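Local coordinates for protein terminal oxygenase component of carbazole (Janthinobacterium sp., PDB 7BUG) that catalyses, as the terminal oxygenase of a multicomponent system, the angular dioxygenation of carbazole at a non-haem iron fed by a Rieske [2Fe-2S] cluster, at residues G60-L65 / V126-G131; N196-P201 / K256-D261; Q212-V217 / K225-L230; M281-Y286 / F297-K302. All coordinates share one frame; numbering follows the deposited sequence. Where two conformers were deposited one is given.

Interaction 1. Residues G60-L65 / V126-G131; sequences GKLYCL and VQEAKG. With MXE (2-methoxyethanol), chain N; CO3 (carbonate ion), chain M.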
loop_
_atom_site.group_PDB
_atom_site.type_symbol
_atom_site.label_atom_id
_atom_site.label_comp_id
_atom_site.label_asym_id
_atom_site.label_seq_id
_atom_site.Cartn_x
_atom_site.Cartn_y
_atom_site.Cartn_z
ATOM N N GLY A 60 28.843 18.502 23.920
ATOM C CA GLY A 60 29.416 17.151 23.870
ATOM C C GLY A 60 28.473 16.088 24.428
ATOM O O GLY A 60 28.740 14.916 24.164
ATOM N N LYS A 61 27.378 16.470 25.086
ATOM C CA LYS A 61 26.478 15.530 25.801
ATOM C C LYS A 61 25.299 15.238 24.858
ATOM O O LYS A 61 24.724 16.195 24.270
ATOM C CB LYS A 61 26.051 16.034 27.166
ATOM C CG LYS A 61 25.084 15.133 27.916
ATOM C CD LYS A 61 24.879 15.503 29.336
ATOM C CE LYS A 61 23.685 14.801 29.968
ATOM N NZ LYS A 61 23.935 13.345 30.104
ATOM N N LEU A 62 24.877 13.979 24.850
ATOM C CA LEU A 62 23.710 13.611 24.015
ATOM C C LEU A 62 22.402 13.722 24.797
ATOM O O LEU A 62 22.299 13.460 26.013
ATOM C CB LEU A 62 23.907 12.198 23.474
ATOM C CG LEU A 62 25.061 11.997 22.514
ATOM C CD1 LEU A 62 25.062 10.563 22.012
ATOM C CD2 LEU A 62 25.029 12.950 21.364
ATOM N N TYR A 63 21.360 14.159 24.067
ATOM C CA TYR A 63 20.007 14.289 24.624
ATOM C C TYR A 63 19.023 13.717 23.597
ATOM O O TYR A 63 19.318 13.798 22.380
ATOM C CB TYR A 63 19.671 15.758 24.853
ATOM C CG TYR A 63 20.546 16.450 25.871
ATOM C CD1 TYR A 63 21.740 17.015 25.493
ATOM C CD2 TYR A 63 20.175 16.465 27.184
ATOM C CE1 TYR A 63 22.551 17.644 26.414
ATOM C CE2 TYR A 63 20.959 17.132 28.131
ATOM C CZ TYR A 63 22.139 17.720 27.731
ATOM O OH TYR A 63 22.905 18.342 28.703
ATOM N N CYS A 64 17.921 13.165 24.078
ATOM C CA CYS A 64 16.914 12.525 23.210
ATOM C C CYS A 64 15.535 13.031 23.610
ATOM O O CYS A 64 15.137 12.826 24.777
ATOM C CB CYS A 64 17.035 11.017 23.334
ATOM S SG CYS A 64 15.800 10.167 22.319
ATOM N N LEU A 65 14.803 13.611 22.651
ATOM C CA LEU A 65 13.409 14.090 22.783
ATOM C C LEU A 65 12.563 13.313 21.806
ATOM O O LEU A 65 13.050 12.965 20.727
ATOM C CB LEU A 65 13.298 15.564 22.387
ATOM C CG LEU A 65 13.606 16.603 23.432
ATOM C CD1 LEU A 65 13.645 17.958 22.764
ATOM C CD2 LEU A 65 12.547 16.577 24.536
ATOM N N VAL A 126 20.112 8.726 27.094
ATOM C CA VAL A 126 21.089 8.451 26.006
ATOM C C VAL A 126 22.467 8.370 26.598
ATOM O O VAL A 126 22.803 9.257 27.405
ATOM C CB VAL A 126 21.226 9.539 24.940
ATOM C CG1 VAL A 126 21.660 8.939 23.625
ATOM C CG2 VAL A 126 20.058 10.472 24.837
ATOM N N GLN A 127 23.240 7.373 26.175
ATOM C CA GLN A 127 24.621 7.147 26.683
ATOM C C GLN A 127 25.468 6.843 25.451
ATOM O O GLN A 127 24.977 6.110 24.558
ATOM C CB GLN A 127 24.601 5.957 27.650
ATOM C CG GLN A 127 25.893 5.679 28.396
ATOM C CD GLN A 127 25.654 4.600 29.406
ATOM O OE1 GLN A 127 24.501 4.226 29.688
ATOM N NE2 GLN A 127 26.743 4.105 29.962
ATOM N N GLU A 128 26.716 7.279 25.433
ATOM C CA GLU A 128 27.684 6.813 24.417
ATOM C C GLU A 128 28.667 5.879 25.091
ATOM O O GLU A 128 29.101 6.198 26.199
ATOM C CB GLU A 128 28.475 7.999 23.880
ATOM C CG GLU A 128 27.612 9.079 23.374
ATOM C CD GLU A 128 28.469 10.079 22.669
ATOM O OE1 GLU A 128 28.806 11.104 23.299
ATOM O OE2 GLU A 128 28.799 9.802 21.535
ATOM N N ALA A 129 28.950 4.736 24.496
ATOM C CA ALA A 129 29.958 3.798 24.984
ATOM C C ALA A 129 30.601 3.146 23.775
ATOM O O ALA A 129 29.870 2.751 22.864
ATOM C CB ALA A 129 29.332 2.783 25.859
ATOM N N LYS A 130 31.912 3.105 23.735
ATOM C CA LYS A 130 32.671 2.438 22.640
ATOM C C LYS A 130 32.339 3.058 21.272
ATOM O O LYS A 130 32.296 2.318 20.291
ATOM C CB LYS A 130 32.404 0.930 22.678
ATOM C CG LYS A 130 32.790 0.252 23.979
ATOM C CD LYS A 130 34.226 0.581 24.356
ATOM C CE LYS A 130 34.905 -0.480 25.182
ATOM N NZ LYS A 130 36.285 -0.073 25.539
ATOM N N GLY A 131 32.095 4.366 21.227
ATOM C CA GLY A 131 31.759 5.089 20.000
ATOM C C GLY A 131 30.399 4.707 19.455
ATOM O O GLY A 131 30.131 5.061 18.321
HETATM O O1 MXE N . 27.146 -0.408 32.546
HETATM C C1 MXE N . 27.581 0.873 32.962
HETATM C C2 MXE N . 26.482 1.735 33.556
HETATM O O2 MXE N . 26.071 2.660 32.552
HETATM C C3 MXE N . 24.753 2.928 32.231
HETATM C C CO3 M . 20.561 10.987 30.684
HETATM O O1 CO3 M . 20.608 10.694 29.435
HETATM O O2 CO3 M . 19.470 10.707 31.415
HETATM O O3 CO3 M . 21.536 11.714 31.203
HETATM O O HOH W 1 23.704 11.828 27.681
HETATM O O HOH W 2 26.700 11.957 25.882
#
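Val126 lies across the backbone of Leu62 to Cys64 and supplies most of the apolar contact. Its CG2 meets Cys64 CB at 3.4 Å, tighter than ordinary van der Waals packing, while CG1, anti to the backbone N (chi1 -152°), reaches Leu62 CB at 4.0 Å. Leu62 in turn crosses the Glu128 side chain at about a right angle, its CD1 only 3.2 Å from Glu128 CG. Val133 and Ile135 of strand 132-137 pack on the same side chains.

The polar links between 60-65 and 126-131 run through water and a bound ion. One water accepts from Lys61 NZ and donates to both Leu62 O and Val126 O, each at 2.7 Å. A second accepts from Leu62 N and makes a weak bond to Glu128 OE1. A carbonate, probably from the crystallisation liquor, takes a nearly straight hydrogen bond from Val126 N to its O1 (3.1 Å, 169°), and its O3 accepts from Lys61 NZ.

The Glu128 carboxylate forms a salt bridge with Arg57 and a hydrogen bond with Ser35. An alanine here would probably leave the Arg57 guanidinium without this counter-charge and open a gap beside Leu62 CD1.

Strands 61-65 and 126-129 run roughly antiparallel, at 141° between their N-to-C directions, within the sheet of the Rieske domain; the chemistry implies a splayed strand pair whose segments meet through aliphatic packing and through water- and ion-bridged polar groups.

Interaction 2. Residues N196-P201 / K256-D261; sequences NDLALP and KIVAND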
loop_
_atom_site.group_PDB
_atom_site.type_symbol
_atom_site.label_atom_id
_atom_site.label_comp_id
_atom_site.label_asym_id
_atom_site.label_seq_id
_atom_site.Cartn_x
_atom_site.Cartn_y
_atom_site.Cartn_z
ATOM N N ASN A 196 40.085 -15.880 4.159
ATOM C CA ASN A 196 40.583 -15.905 5.567
ATOM C C ASN A 196 40.686 -17.344 6.058
ATOM O O ASN A 196 40.978 -17.534 7.232
ATOM C CB ASN A 196 39.759 -15.060 6.557
ATOM C CG ASN A 196 40.579 -14.688 7.775
ATOM O OD1 ASN A 196 41.769 -14.358 7.624
ATOM N ND2 ASN A 196 39.960 -14.715 8.960
ATOM N N ASP A 197 40.479 -18.336 5.192
ATOM C CA ASP A 197 40.926 -19.714 5.487
ATOM C C ASP A 197 40.139 -20.317 6.653
ATOM O O ASP A 197 40.727 -21.118 7.405
ATOM C CB ASP A 197 42.418 -19.695 5.831
ATOM C CG ASP A 197 43.150 -20.865 5.228
ATOM O OD1 ASP A 197 43.015 -21.027 4.010
ATOM O OD2 ASP A 197 43.802 -21.615 5.991
ATOM N N LEU A 198 38.844 -20.005 6.791
ATOM C CA LEU A 198 38.067 -20.462 7.974
ATOM C C LEU A 198 37.688 -21.936 7.843
ATOM O O LEU A 198 37.265 -22.360 6.766
ATOM C CB LEU A 198 36.794 -19.617 8.106
ATOM C CG LEU A 198 36.995 -18.110 8.192
ATOM C CD1 LEU A 198 35.659 -17.389 8.376
ATOM C CD2 LEU A 198 37.929 -17.760 9.343
ATOM N N ALA A 199 37.765 -22.677 8.933
ATOM C CA ALA A 199 36.988 -23.918 9.109
ATOM C C ALA A 199 35.521 -23.496 9.182
ATOM O O ALA A 199 35.139 -22.762 10.113
ATOM C CB ALA A 199 37.396 -24.650 10.354
ATOM N N LEU A 200 34.716 -23.850 8.198
ATOM C CA LEU A 200 33.258 -23.597 8.325
ATOM C C LEU A 200 32.559 -24.858 7.870
ATOM O O LEU A 200 32.581 -25.165 6.679
ATOM C CB LEU A 200 32.853 -22.397 7.466
ATOM C CG LEU A 200 31.428 -21.896 7.718
ATOM C CD1 LEU A 200 31.379 -21.107 9.030
ATOM C CD2 LEU A 200 30.909 -21.053 6.554
ATOM N N PRO A 201 31.937 -25.615 8.788
ATOM C CA PRO A 201 31.125 -26.758 8.387
ATOM C C PRO A 201 29.804 -26.289 7.757
ATOM O O PRO A 201 29.501 -25.110 7.858
ATOM C CB PRO A 201 30.772 -27.494 9.678
ATOM C CG PRO A 201 31.093 -26.522 10.810
ATOM C CD PRO A 201 31.965 -25.420 10.245
ATOM N N LYS A 256 41.776 -21.853 10.290
ATOM C CA LYS A 256 41.407 -20.841 11.324
ATOM C C LYS A 256 40.108 -21.290 11.985
ATOM O O LYS A 256 39.092 -21.339 11.286
ATOM C CB LYS A 256 41.239 -19.429 10.764
ATOM C CG LYS A 256 42.487 -18.568 10.790
ATOM C CD LYS A 256 42.523 -17.488 9.778
ATOM C CE LYS A 256 43.709 -16.583 9.947
ATOM N NZ LYS A 256 43.623 -15.410 9.067
ATOM N N ILE A 257 40.187 -21.691 13.246
ATOM C CA ILE A 257 39.014 -22.028 14.097
ATOM C C ILE A 257 38.391 -20.721 14.595
ATOM O O ILE A 257 39.110 -19.924 15.211
ATOM C CB ILE A 257 39.392 -22.962 15.255
ATOM C CG1 ILE A 257 40.033 -24.259 14.743
ATOM C CG2 ILE A 257 38.177 -23.238 16.131
ATOM C CD1 ILE A 257 40.420 -25.210 15.852
ATOM N N VAL A 258 37.112 -20.499 14.291
ATOM C CA VAL A 258 36.358 -19.287 14.735
ATOM C C VAL A 258 35.034 -19.742 15.357
ATOM O O VAL A 258 34.660 -20.934 15.272
ATOM C CB VAL A 258 36.132 -18.267 13.596
ATOM C CG1 VAL A 258 37.433 -17.668 13.107
ATOM C CG2 VAL A 258 35.330 -18.870 12.459
ATOM N N ALA A 259 34.358 -18.808 16.029
ATOM C CA ALA A 259 32.986 -18.979 16.530
ATOM C C ALA A 259 32.864 -20.147 17.511
ATOM O O ALA A 259 31.841 -20.821 17.458
ATOM C CB ALA A 259 32.048 -19.126 15.374
ATOM N N ASN A 260 33.836 -20.335 18.404
ATOM C CA ASN A 260 33.771 -21.315 19.519
ATOM C C ASN A 260 32.665 -20.929 20.498
ATOM O O ASN A 260 32.046 -21.828 21.034
ATOM C CB ASN A 260 35.069 -21.364 20.315
ATOM C CG ASN A 260 36.241 -21.676 19.419
ATOM O OD1 ASN A 260 36.624 -20.848 18.607
ATOM N ND2 ASN A 260 36.768 -22.882 19.516
ATOM N N ASP A 261 32.481 -19.637 20.771
ATOM C CA ASP A 261 31.453 -19.145 21.732
ATOM C C ASP A 261 30.458 -18.266 20.966
ATOM O O ASP A 261 30.893 -17.272 20.371
ATOM C CB ASP A 261 32.042 -18.344 22.900
ATOM C CG ASP A 261 33.062 -19.109 23.716
ATOM O OD1 ASP A 261 32.797 -20.286 24.030
ATOM O OD2 ASP A 261 34.113 -18.509 24.051
#
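Lys256 NZ donates to Asn196 OD1 at 2.6 Å, the shortest polar bond between 196-201 and 256-261. The ammonium stands above the amide carbonyl plane, 40° out of it, and so does not follow a lone pair. An extended lysine chain carries it there, crossing the Asn196 side chain at about a right angle. Asn277 OD1 ties the two groups together from outside, accepting from both Lys256 NZ and Asn196 ND2.

Behind this pair the backbones form a single beta bridge at Leu198 and Lys256. Lys256 N donates to Asp197 O (3.2 Å, 167°), and Lys256 O accepts from Ala199 N at 3.0 Å. The bridge follows directly on a Schellman motif that ends helix 191-195: Asp197, at positive phi, is its C-prime residue, with Leu198 N bonded to Val193 O and Asp197 N to Lys194 O. In another structure of this protein Asp197 binds magnesium.

The apolar part is small. With its CG anti to the carbonyl carbon (chi1 -56°), Leu198 brings CD2 to 3.8 Å from Val258 CG1 and 4.0 Å from Lys256 CB. Leu192 of the helix and Phe275 pack on Leu198 and Val258, respectively.

Interaction 3. Residues Q212-V217 / K225-L230; sequences QQTRVV and KGVYDL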
loop_
_atom_site.group_PDB
_atom_site.type_symbol
_atom_site.label_atom_id
_atom_site.label_comp_id
_atom_site.label_asym_id
_atom_site.label_seq_id
_atom_site.Cartn_x
_atom_site.Cartn_y
_atom_site.Cartn_z
ATOM N N GLN A 212 21.530 -30.061 27.142
ATOM C CA GLN A 212 22.974 -29.749 26.942
ATOM C C GLN A 212 23.252 -28.965 25.650
ATOM O O GLN A 212 24.425 -28.609 25.430
ATOM C CB GLN A 212 23.800 -31.032 26.863
ATOM C CG GLN A 212 24.076 -31.630 28.230
ATOM C CD GLN A 212 24.786 -32.956 28.111
ATOM O OE1 GLN A 212 25.262 -33.347 27.040
ATOM N NE2 GLN A 212 24.854 -33.663 29.229
ATOM N N GLN A 213 22.258 -28.713 24.808
ATOM C CA GLN A 213 22.510 -28.024 23.512
ATOM C C GLN A 213 22.648 -26.518 23.736
ATOM O O GLN A 213 23.125 -25.819 22.810
ATOM C CB GLN A 213 21.353 -28.223 22.539
ATOM C CG GLN A 213 21.051 -29.682 22.211
ATOM C CD GLN A 213 22.265 -30.392 21.663
ATOM O OE1 GLN A 213 22.902 -29.932 20.704
ATOM N NE2 GLN A 213 22.592 -31.522 22.275
ATOM N N THR A 214 22.172 -26.016 24.874
ATOM C CA THR A 214 22.251 -24.567 25.215
ATOM C C THR A 214 22.635 -24.364 26.678
ATOM O O THR A 214 22.452 -25.285 27.490
ATOM C CB THR A 214 20.924 -23.862 24.948
ATOM O OG1 THR A 214 19.905 -24.418 25.771
ATOM C CG2 THR A 214 20.495 -23.960 23.507
ATOM N N ARG A 215 23.101 -23.167 27.022
ATOM C CA ARG A 215 23.271 -22.742 28.425
ATOM C C ARG A 215 22.583 -21.390 28.532
ATOM O O ARG A 215 23.035 -20.448 27.864
ATOM C CB ARG A 215 24.749 -22.702 28.797
ATOM C CG ARG A 215 25.085 -21.998 30.102
ATOM C CD ARG A 215 24.382 -22.581 31.298
ATOM N NE ARG A 215 25.207 -22.445 32.504
ATOM C CZ ARG A 215 25.380 -21.323 33.212
ATOM N NH1 ARG A 215 24.795 -20.185 32.868
ATOM N NH2 ARG A 215 26.150 -21.349 34.286
ATOM N N VAL A 216 21.531 -21.340 29.342
ATOM C CA VAL A 216 20.829 -20.082 29.682
ATOM C C VAL A 216 21.651 -19.344 30.734
ATOM O O VAL A 216 22.106 -19.984 31.711
ATOM C CB VAL A 216 19.401 -20.334 30.178
ATOM C CG1 VAL A 216 18.823 -19.059 30.755
ATOM C CG2 VAL A 216 18.548 -20.915 29.099
ATOM N N VAL A 217 21.870 -18.045 30.539
ATOM C CA VAL A 217 22.500 -17.158 31.558
ATOM C C VAL A 217 21.394 -16.247 32.095
ATOM O O VAL A 217 20.929 -15.374 31.330
ATOM C CB VAL A 217 23.680 -16.383 30.959
ATOM C CG1 VAL A 217 24.279 -15.374 31.932
ATOM C CG2 VAL A 217 24.736 -17.346 30.448
ATOM N N LYS A 225 20.841 -11.208 30.384
ATOM C CA LYS A 225 20.039 -12.424 30.154
ATOM C C LYS A 225 20.401 -12.927 28.757
ATOM O O LYS A 225 20.242 -12.159 27.800
ATOM C CB LYS A 225 18.542 -12.153 30.283
ATOM C CG LYS A 225 18.093 -11.565 31.624
ATOM C CD LYS A 225 18.075 -12.605 32.729
ATOM C CE LYS A 225 17.476 -12.061 33.994
ATOM N NZ LYS A 225 18.522 -11.388 34.757
ATOM N N GLY A 226 20.889 -14.159 28.648
ATOM C CA GLY A 226 21.227 -14.672 27.313
ATOM C C GLY A 226 21.274 -16.179 27.238
ATOM O O GLY A 226 20.950 -16.890 28.207
ATOM N N VAL A 227 21.626 -16.661 26.064
ATOM C CA VAL A 227 21.705 -18.116 25.747
ATOM C C VAL A 227 22.989 -18.344 24.970
ATOM O O VAL A 227 23.224 -17.647 23.987
ATOM C CB VAL A 227 20.480 -18.635 24.957
ATOM C CG1 VAL A 227 20.539 -20.150 24.811
ATOM C CG2 VAL A 227 19.187 -18.231 25.610
ATOM N N TYR A 228 23.783 -19.328 25.379
ATOM C CA TYR A 228 24.920 -19.826 24.579
ATOM C C TYR A 228 24.437 -21.028 23.774
ATOM O O TYR A 228 23.689 -21.859 24.308
ATOM C CB TYR A 228 26.108 -20.243 25.457
ATOM C CG TYR A 228 26.874 -19.093 26.055
ATOM C CD1 TYR A 228 26.424 -18.439 27.189
ATOM C CD2 TYR A 228 27.999 -18.600 25.429
ATOM C CE1 TYR A 228 27.126 -17.363 27.725
ATOM C CE2 TYR A 228 28.706 -17.523 25.938
ATOM C CZ TYR A 228 28.251 -16.882 27.078
ATOM O OH TYR A 228 28.950 -15.798 27.540
ATOM N N ASP A 229 24.890 -21.065 22.518
ATOM C CA ASP A 229 24.711 -22.174 21.543
ATOM C C ASP A 229 25.859 -23.157 21.791
ATOM O O ASP A 229 26.994 -22.837 21.460
ATOM C CB ASP A 229 24.703 -21.631 20.104
ATOM C CG ASP A 229 24.754 -22.721 19.029
ATOM O OD1 ASP A 229 24.582 -23.902 19.391
ATOM O OD2 ASP A 229 25.044 -22.377 17.849
ATOM N N LEU A 230 25.547 -24.310 22.355
ATOM C CA LEU A 230 26.543 -25.355 22.677
ATOM C C LEU A 230 26.415 -26.519 21.697
ATOM O O LEU A 230 26.914 -27.600 22.056
ATOM C CB LEU A 230 26.311 -25.852 24.104
ATOM C CG LEU A 230 26.352 -24.779 25.184
ATOM C CD1 LEU A 230 26.265 -25.445 26.546
ATOM C CD2 LEU A 230 27.587 -23.919 25.068
#
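Val217 and Tyr228 meet on one face of the hairpin, where the valine CG2 comes in the plane of the phenol ring at its edge, 3.6 Å from Tyr228 CE1. That methyl is anti to its own carbonyl carbon, and the two side chains cross at a slant; Arg215 O approaches the ring edge as well. Further along, Leu230 points toward the opposing strand. Its CD1 reaches Arg215 CB at 3.9 Å and Thr214 C at 3.8 Å, and its CB lies 3.4 Å from Gln213 O. An alanine in its place would probably open a gap against Thr214 and Arg215, leaving the arginine CB without this neighbour. The other face is lighter, with Thr214 CB set 3.7 Å from Val227 CG1.

The backbone ladder fixes this register. Arg215 and Tyr228 exchange two hydrogen bonds, Tyr228 N to Arg215 O being nearly straight (2.8 Å, 172°). Val217 and Gly226 form a second hydrogen-bonded pair, while Leu230 N donates to Gln213 O from above the carbonyl plane, 40° out of it. Arg215 bends at chi2 and chi3, which brings NH1 round to its neighbour's carbonyl, Val216 O.

In the next shell, Ala364 and Leu368 of helix 360-372 cover Val227 and Val216, and Asp229 OD1 accepts from Ile231 N. Strand 261-265 bonds to the far edge of 226-229. The arrangement is an antiparallel beta hairpin closing one side of the sheet in the ring-hydroxylase catalytic domain, with strand 214-217 outermost in this chain.

Interaction 4. Residues M281-Y286 / F297-K302; sequences MQFEWY and FQTLGK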
loop_
_atom_site.group_PDB
_atom_site.type_symbol
_atom_site.label_atom_id
_atom_site.label_comp_id
_atom_site.label_asym_id
_atom_site.label_seq_id
_atom_site.Cartn_x
_atom_site.Cartn_y
_atom_site.Cartn_z
ATOM N N MET A 281 36.289 -10.296 18.013
ATOM C CA MET A 281 34.948 -10.858 18.216
ATOM C C MET A 281 33.898 -9.973 17.555
ATOM O O MET A 281 34.189 -8.843 17.225
ATOM C CB MET A 281 34.622 -11.073 19.694
ATOM C CG MET A 281 34.878 -9.928 20.570
ATOM S SD MET A 281 34.858 -10.479 22.340
ATOM C CE MET A 281 36.518 -11.123 22.552
ATOM N N GLN A 282 32.753 -10.571 17.258
ATOM C CA GLN A 282 31.682 -9.819 16.585
ATOM C C GLN A 282 30.512 -9.635 17.552
ATOM O O GLN A 282 30.078 -10.612 18.148
ATOM C CB GLN A 282 31.317 -10.514 15.280
ATOM C CG GLN A 282 30.241 -9.799 14.496
ATOM C CD GLN A 282 30.227 -10.084 13.007
ATOM O OE1 GLN A 282 31.227 -10.546 12.452
ATOM N NE2 GLN A 282 29.099 -9.816 12.344
ATOM N N PHE A 283 30.026 -8.411 17.665
ATOM C CA PHE A 283 28.787 -8.141 18.429
ATOM C C PHE A 283 27.825 -7.446 17.474
ATOM O O PHE A 283 28.176 -6.418 16.881
ATOM C CB PHE A 283 29.059 -7.249 19.639
ATOM C CG PHE A 283 30.246 -7.554 20.526
ATOM C CD1 PHE A 283 31.496 -6.993 20.266
ATOM C CD2 PHE A 283 30.111 -8.353 21.657
ATOM C CE1 PHE A 283 32.568 -7.217 21.126
ATOM C CE2 PHE A 283 31.183 -8.552 22.519
ATOM C CZ PHE A 283 32.394 -7.956 22.267
ATOM N N GLU A 284 26.628 -7.996 17.289
ATOM C CA GLU A 284 25.707 -7.365 16.344
ATOM C C GLU A 284 24.304 -7.325 16.969
ATOM O O GLU A 284 23.798 -8.315 17.514
ATOM C CB GLU A 284 25.764 -8.030 14.958
ATOM C CG GLU A 284 25.397 -9.467 14.959
ATOM C CD GLU A 284 25.396 -10.054 13.534
ATOM O OE1 GLU A 284 26.273 -9.605 12.748
ATOM O OE2 GLU A 284 24.511 -10.836 13.212
ATOM N N TRP A 285 23.688 -6.165 16.820
ATOM C CA TRP A 285 22.319 -5.915 17.295
ATOM C C TRP A 285 21.361 -5.952 16.102
ATOM O O TRP A 285 21.749 -5.495 14.992
ATOM C CB TRP A 285 22.215 -4.559 17.968
ATOM C CG TRP A 285 22.760 -4.447 19.362
ATOM C CD1 TRP A 285 21.975 -4.343 20.463
ATOM C CD2 TRP A 285 24.123 -4.344 19.828
ATOM N NE1 TRP A 285 22.732 -4.148 21.587
ATOM C CE2 TRP A 285 24.054 -4.163 21.230
ATOM C CE3 TRP A 285 25.380 -4.369 19.211
ATOM C CZ2 TRP A 285 25.197 -4.023 22.015
ATOM C CZ3 TRP A 285 26.508 -4.201 20.003
ATOM C CH2 TRP A 285 26.398 -4.043 21.380
ATOM N N TYR A 286 20.127 -6.289 16.405
ATOM C CA TYR A 286 18.977 -6.242 15.499
ATOM C C TYR A 286 17.927 -5.372 16.166
ATOM O O TYR A 286 17.099 -5.862 16.969
ATOM C CB TYR A 286 18.512 -7.650 15.209
ATOM C CG TYR A 286 19.622 -8.654 15.073
ATOM C CD1 TYR A 286 20.356 -8.795 13.891
ATOM C CD2 TYR A 286 19.999 -9.417 16.161
ATOM C CE1 TYR A 286 21.368 -9.738 13.802
ATOM C CE2 TYR A 286 21.022 -10.344 16.082
ATOM C CZ TYR A 286 21.713 -10.509 14.897
ATOM O OH TYR A 286 22.710 -11.481 14.951
ATOM N N PHE A 297 23.024 -3.447 13.370
ATOM C CA PHE A 297 24.067 -2.625 13.986
ATOM C C PHE A 297 25.232 -3.554 14.304
ATOM O O PHE A 297 25.180 -4.341 15.264
ATOM C CB PHE A 297 23.506 -1.876 15.203
ATOM C CG PHE A 297 24.444 -0.842 15.781
ATOM C CD1 PHE A 297 25.439 -1.153 16.678
ATOM C CD2 PHE A 297 24.250 0.478 15.481
ATOM C CE1 PHE A 297 26.254 -0.161 17.201
ATOM C CE2 PHE A 297 25.059 1.493 15.987
ATOM C CZ PHE A 297 26.058 1.154 16.866
ATOM N N GLN A 298 26.224 -3.565 13.404
ATOM C CA GLN A 298 27.272 -4.600 13.407
ATOM C C GLN A 298 28.538 -3.978 14.031
ATOM O O GLN A 298 28.866 -2.806 13.647
ATOM C CB GLN A 298 27.659 -4.967 11.973
ATOM C CG GLN A 298 26.681 -5.817 11.205
ATOM C CD GLN A 298 27.162 -5.895 9.759
ATOM O OE1 GLN A 298 27.344 -4.874 9.103
ATOM N NE2 GLN A 298 27.458 -7.103 9.318
ATOM N N THR A 299 29.196 -4.676 14.951
ATOM C CA THR A 299 30.474 -4.222 15.540
ATOM C C THR A 299 31.463 -5.382 15.590
ATOM O O THR A 299 31.053 -6.524 15.697
ATOM C CB THR A 299 30.335 -3.629 16.953
ATOM O OG1 THR A 299 30.062 -4.674 17.878
ATOM C CG2 THR A 299 29.258 -2.559 17.043
ATOM N N LEU A 300 32.746 -5.048 15.407
ATOM C CA LEU A 300 33.851 -5.980 15.675
ATOM C C LEU A 300 34.686 -5.356 16.787
ATOM O O LEU A 300 34.962 -4.133 16.740
ATOM C CB LEU A 300 34.720 -6.180 14.428
ATOM C CG LEU A 300 33.996 -6.783 13.223
ATOM C CD1 LEU A 300 34.978 -6.902 12.046
ATOM C CD2 LEU A 300 33.430 -8.137 13.562
ATOM N N GLY A 301 35.029 -6.185 17.735
ATOM C CA GLY A 301 35.855 -5.766 18.868
ATOM C C GLY A 301 37.202 -6.443 18.857
ATOM O O GLY A 301 37.244 -7.653 18.600
ATOM N N LYS A 302 38.245 -5.693 19.216
ATOM C CA LYS A 302 39.581 -6.293 19.425
ATOM C C LYS A 302 40.223 -5.580 20.598
ATOM O O LYS A 302 40.242 -4.353 20.614
ATOM C CB LYS A 302 40.429 -6.064 18.176
ATOM C CG LYS A 302 41.795 -6.724 18.224
ATOM C CD LYS A 302 42.553 -6.517 16.931
ATOM C CE LYS A 302 43.780 -7.385 16.807
ATOM N NZ LYS A 302 44.453 -7.509 18.112
#
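Phe283 O accepts two hydrogen bonds from Thr299, one from the backbone N and one from OG1, both at 2.8 Å. The hydroxyl lies between the backbone N and the carbonyl carbon (chi1 72°), a rotamer that turns it back onto the facing strand. The remaining ladder is regular: Met281 pairs with Gly301, and Trp285 with Phe297, each through two backbone bonds.

Aromatic packing fills the face bearing Phe283 and Trp285. Thr299 OG1 lies at the edge of the Phe283 ring, 3.6 Å from CD1. Trp285 and Phe297 run side by side in the same direction, their CB atoms 4.1 Å apart. Phe153 meets both Phe283 and Trp285 edge-to-face. Gly301 CA also lies at the edge of the Phe283 ring, 4.2 Å from CE1.

The other face is polar. Gln282 NE2 donates to Glu284 OE1 at 2.9 Å, and Tyr286 OH to Glu284 OE2 at 2.6 Å, on the anti lone pair of OE2; Tyr296 OH also bonds OE1. Beside them Leu300 CD2 packs against Gln282 CB at 3.6 Å. This is a buried antiparallel hairpin of the Bet v 1-like catalytic sheet, with the Glu284 side chain about 6 Å from the iron bound by His183, His187 and Asp333.

Along the chain interaction 1 comes first, in the sheet of the Rieske domain; interactions 2, 3 and 4 all lie in the ring-hydroxylase domain. Interaction 3 is nested within the loop that interaction 2 closes, and interaction 4 follows both. Interactions 3 and 4 belong to one antiparallel sheet, their centres about 19 Å apart, with strands 261-265 and 269-273 between the two hairpins. Interaction 2 joins loops, its centre about 17 Å from that of interaction 4. Interactions 1 and 4 approach to about 6 Å at their nearest atoms without touching, although their centres are about 19 Å apart. The contacts thus span both the electron-transfer domain and the surroundings of the catalytic iron.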